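Local coordinates for protein endoglucanase family 5 (Clostridium acetobutylicum ATCC 824, PDB 6PZ7) that probably hydrolyses internal beta-1,4-glucosidic bonds in cellulose and related plant polysaccharides, as a broad-specificity endoglucanase of glycoside hydrolase family 5, at residues G239-A242 with D243-A246; A282-A285 with K286-S290. One frame throughout, in Å; residues are numbered along the deposited sequence.

Interaction 1: residues G239-A242 with D243-A246; sequences GGEA and DKDA
The carboxylate of Asp243 reaches back from the first turn of a helix to the backbone N-H of Gly239. Gly240 is the N-cap residue of helix 241-259, so this bond ties the chain just ahead of the cap to the third residue of the helix. Gly239 N gives its hydrogen to Asp243 OD2 over 2.9 Å, almost straight at 172°, using the anti lone pair of that oxygen. The group gets there because CG of Asp243 stands beside its own backbone N and anti to its carbonyl carbon (chi1 -75°), which swings the carboxylate toward the start of the helix. Water 1 closes a second link between the same two residues: it donates to Gly239 O at 2.7 Å and accepts from Asp243 N at 2.8 Å, thereby satisfying a first-turn N-H. Regular helical bonding begins with Lys244 N to Gly240 O, 3.0 Å, and continues from Asp245 N to Glu241 O and from Ala246 N to Ala242 O.

On another side of the turn, Glu241 bends at chi2 (-53°) and turns its carboxylate forward along the helix, toward Asp245. Water 2 bridges the two, donating to Glu241 OE2 at 2.6 Å and to Asp245 OD1 at 2.8 Å; a water giving both protons probably eases the repulsion between two acids. Lys244 is modelled in two conformers, so its side-chain contact is doubtful: in one of them the extended chain crosses Glu241 obliquely, with Lys244 CD 4.0 Å and NZ 4.6 Å from Glu241 OE1, too far for a salt bridge, though the opposite charges probably attract weakly. The acids at this N-terminal end probably also interact favourably with the helix dipole. Asp243 and Lys244 both touch Trp238 in the preceding loop, and helix 241-259 then leads into barrel strand 265-270.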
# COMPACT_ATOMS: atom_id res chain seq x y z
N GLY A 239 19.30 -16.08 -3.14
CA GLY A 239 19.42 -16.80 -4.38
C GLY A 239 19.43 -18.29 -4.08
O GLY A 239 19.83 -18.76 -3.02
N GLY A 240 19.02 -19.05 -5.06
CA GLY A 240 19.11 -20.49 -4.96
C GLY A 240 17.77 -21.14 -4.65
O GLY A 240 16.75 -20.49 -4.37
N GLU A 241 17.80 -22.44 -4.71
CA GLU A 241 16.57 -23.22 -4.69
C GLU A 241 15.79 -23.07 -3.38
O GLU A 241 14.56 -22.98 -3.38
CB GLU A 241 16.87 -24.70 -4.95
CG GLU A 241 17.29 -25.00 -6.39
CD GLU A 241 16.30 -24.47 -7.41
OE1 GLU A 241 16.64 -23.49 -8.14
OE2 GLU A 241 15.17 -25.02 -7.48
N ALA A 242 16.46 -23.05 -2.23
CA ALA A 242 15.72 -22.90 -0.97
C ALA A 242 15.02 -21.56 -0.88
O ALA A 242 13.86 -21.46 -0.43
CB ALA A 242 16.65 -23.08 0.23
N ASP A 243 15.70 -20.50 -1.29
CA ASP A 243 15.10 -19.17 -1.24
C ASP A 243 13.91 -19.07 -2.18
O ASP A 243 12.88 -18.47 -1.86
CB ASP A 243 16.16 -18.11 -1.60
CG ASP A 243 17.15 -17.86 -0.50
OD1 ASP A 243 16.88 -18.25 0.68
OD2 ASP A 243 18.25 -17.34 -0.76
N LYS A 244 14.04 -19.63 -3.37
CA LYS A 244 12.93 -19.65 -4.32
C LYS A 244 11.76 -20.46 -3.79
O LYS A 244 10.61 -20.04 -3.88
CB LYS A 244 13.39 -20.20 -5.67
CG LYS A 244 14.36 -19.28 -6.41
CD LYS A 244 14.92 -19.92 -7.67
CE LYS A 244 15.41 -18.85 -8.65
NZ LYS A 244 15.62 -19.39 -10.03
N ASP A 245 12.04 -21.62 -3.20
CA ASP A 245 10.97 -22.45 -2.67
C ASP A 245 10.19 -21.73 -1.57
O ASP A 245 8.96 -21.82 -1.52
CB ASP A 245 11.57 -23.72 -2.08
CG ASP A 245 11.93 -24.76 -3.09
OD1 ASP A 245 11.70 -24.60 -4.32
OD2 ASP A 245 12.54 -25.77 -2.64
N ALA A 246 10.88 -21.04 -0.68
CA ALA A 246 10.18 -20.39 0.43
C ALA A 246 9.29 -19.26 -0.09
O ALA A 246 8.13 -19.10 0.34
CB ALA A 246 11.19 -19.85 1.44
O HOH W 1 18.50 -20.60 -1.55
O HOH W 2 13.03 -23.71 -6.64

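Interaction 2: residues A282-A285 with K286-S290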
# COMPACT_ATOMS: atom_id res chain seq x y z
N ALA A 282 18.32 -7.73 -6.59
CA ALA A 282 17.76 -7.88 -7.93
C ALA A 282 17.31 -9.31 -8.19
O ALA A 282 16.27 -9.52 -8.80
CB ALA A 282 18.77 -7.41 -8.98
N SER A 283 18.08 -10.29 -7.75
CA SER A 283 17.64 -11.69 -7.90
C SER A 283 16.33 -11.94 -7.18
O SER A 283 15.40 -12.54 -7.73
CB SER A 283 18.71 -12.63 -7.37
OG SER A 283 19.90 -12.63 -8.15
N LEU A 284 16.19 -11.39 -5.98
CA LEU A 284 14.95 -11.52 -5.22
C LEU A 284 13.82 -10.84 -5.96
O LEU A 284 12.73 -11.41 -6.13
CB LEU A 284 15.11 -10.94 -3.81
CG LEU A 284 13.81 -10.74 -3.03
CD1 LEU A 284 13.05 -12.05 -2.83
CD2 LEU A 284 14.14 -10.11 -1.67
N ALA A 285 14.02 -9.58 -6.37
CA ALA A 285 12.94 -8.83 -7.02
C ALA A 285 12.51 -9.51 -8.30
O ALA A 285 11.32 -9.59 -8.61
CB ALA A 285 13.37 -7.40 -7.29
N LYS A 286 13.47 -10.01 -9.08
CA LYS A 286 13.11 -10.65 -10.34
C LYS A 286 12.18 -11.83 -10.09
O LYS A 286 11.15 -11.98 -10.76
CB LYS A 286 14.37 -11.11 -11.06
CG LYS A 286 14.08 -11.73 -12.41
CD LYS A 286 15.39 -12.09 -13.14
CE LYS A 286 15.10 -12.75 -14.49
NZ LYS A 286 16.29 -12.74 -15.39
N PHE A 287 12.54 -12.71 -9.15
CA PHE A 287 11.74 -13.89 -8.86
C PHE A 287 10.41 -13.49 -8.23
O PHE A 287 9.36 -14.02 -8.61
CB PHE A 287 12.49 -14.85 -7.95
CG PHE A 287 11.76 -16.13 -7.72
CD1 PHE A 287 11.82 -17.15 -8.66
CD2 PHE A 287 10.97 -16.31 -6.61
CE1 PHE A 287 11.11 -18.32 -8.46
CE2 PHE A 287 10.27 -17.50 -6.42
CZ PHE A 287 10.33 -18.49 -7.35
N TYR A 288 10.42 -12.53 -7.31
CA TYR A 288 9.20 -12.12 -6.62
C TYR A 288 8.19 -11.59 -7.62
O TYR A 288 7.04 -12.04 -7.65
CB TYR A 288 9.58 -11.08 -5.56
CG TYR A 288 8.58 -10.74 -4.49
CD1 TYR A 288 8.99 -10.66 -3.17
CD2 TYR A 288 7.26 -10.45 -4.78
CE1 TYR A 288 8.10 -10.29 -2.13
CE2 TYR A 288 6.34 -10.10 -3.76
CZ TYR A 288 6.77 -10.03 -2.46
OH TYR A 288 5.83 -9.66 -1.50
N VAL A 289 8.59 -10.63 -8.45
CA VAL A 289 7.66 -10.02 -9.38
C VAL A 289 7.18 -11.04 -10.41
O VAL A 289 5.98 -11.09 -10.73
CB VAL A 289 8.26 -8.75 -10.03
CG1 VAL A 289 7.37 -8.23 -11.13
CG2 VAL A 289 8.57 -7.71 -8.99
N SER A 290 8.08 -11.87 -10.95
CA SER A 290 7.66 -12.80 -12.00
C SER A 290 6.77 -13.90 -11.43
O SER A 290 5.76 -14.26 -12.05
CB SER A 290 8.87 -13.38 -12.71
OG SER A 290 9.68 -14.14 -11.84
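Tyr288 N donates to Leu284 O over 2.8 Å, with the donor nearly in line with the C=O, the shortest of the i to i+4 backbone bonds that join these two turns. All of this lies in helix 278-294, the helical arm of a beta-alpha-beta unit in the (beta/alpha)8 barrel, between strands 265-270 and 298-303. In the same run, Ala282 O accepts from Lys286 N, Ser283 O from Phe287 N and Ala285 O from Val289 N. One step on, Lys286 O takes the backbone N-H of Ser290 at 3.1 Å. Ser290 is modelled in two conformers, and in one of them its OG also donates to Lys286 O, from the opposite face of the carbonyl plane, a bond that is therefore doubtful.

The side chains sort themselves by face. Tyr288 points CG anti to its backbone N (chi1 -165°), carrying its ring away from the preceding turn and toward the barrel; there it meets the ring of Phe270 with planes about 40° apart, and its hydroxyl is hydrogen-bonded to Met222 O. Leu284 and Phe287 both pack on Leu247 of helix 241-259 and on Trp238. Ala285, small and buried, lets helix 327-334 come close, where Leu329, Thr332 and Ile333 touch it. Val289 sets CG2 3.4 Å from Ala285 O, and touches Phe270 as well. Lys286 meets the preceding turn through CB, 3.4 Å from Ala282 O. Between Leu284 and Tyr288, one turn apart, the meeting is apolar: Leu284 CD1 lies at the edge of the tyrosine ring, near its plane, 4.3 Å from Tyr288 CD1.

Overall arrangement
Interaction 1 starts helix 241-259 and interaction 2 lies midway along helix 278-294, the next long helix of the barrel, with strand 265-270 between them in the chain. Their centres are about 11 Å apart and they touch directly: Phe287 CE2 packs 3.6 Å from Lys244 O, so the phenylalanine ring of one helix packs against the first turn of the other. Trp238 joins them too, since Asp243 and Lys244 of interaction 1 and Ser283, Leu284 and Phe287 of interaction 2 all touch it. The centres lie about 26 and 19 Å from the centre of the chain, which puts both contacts in the outer helical layer around the eight-stranded barrel.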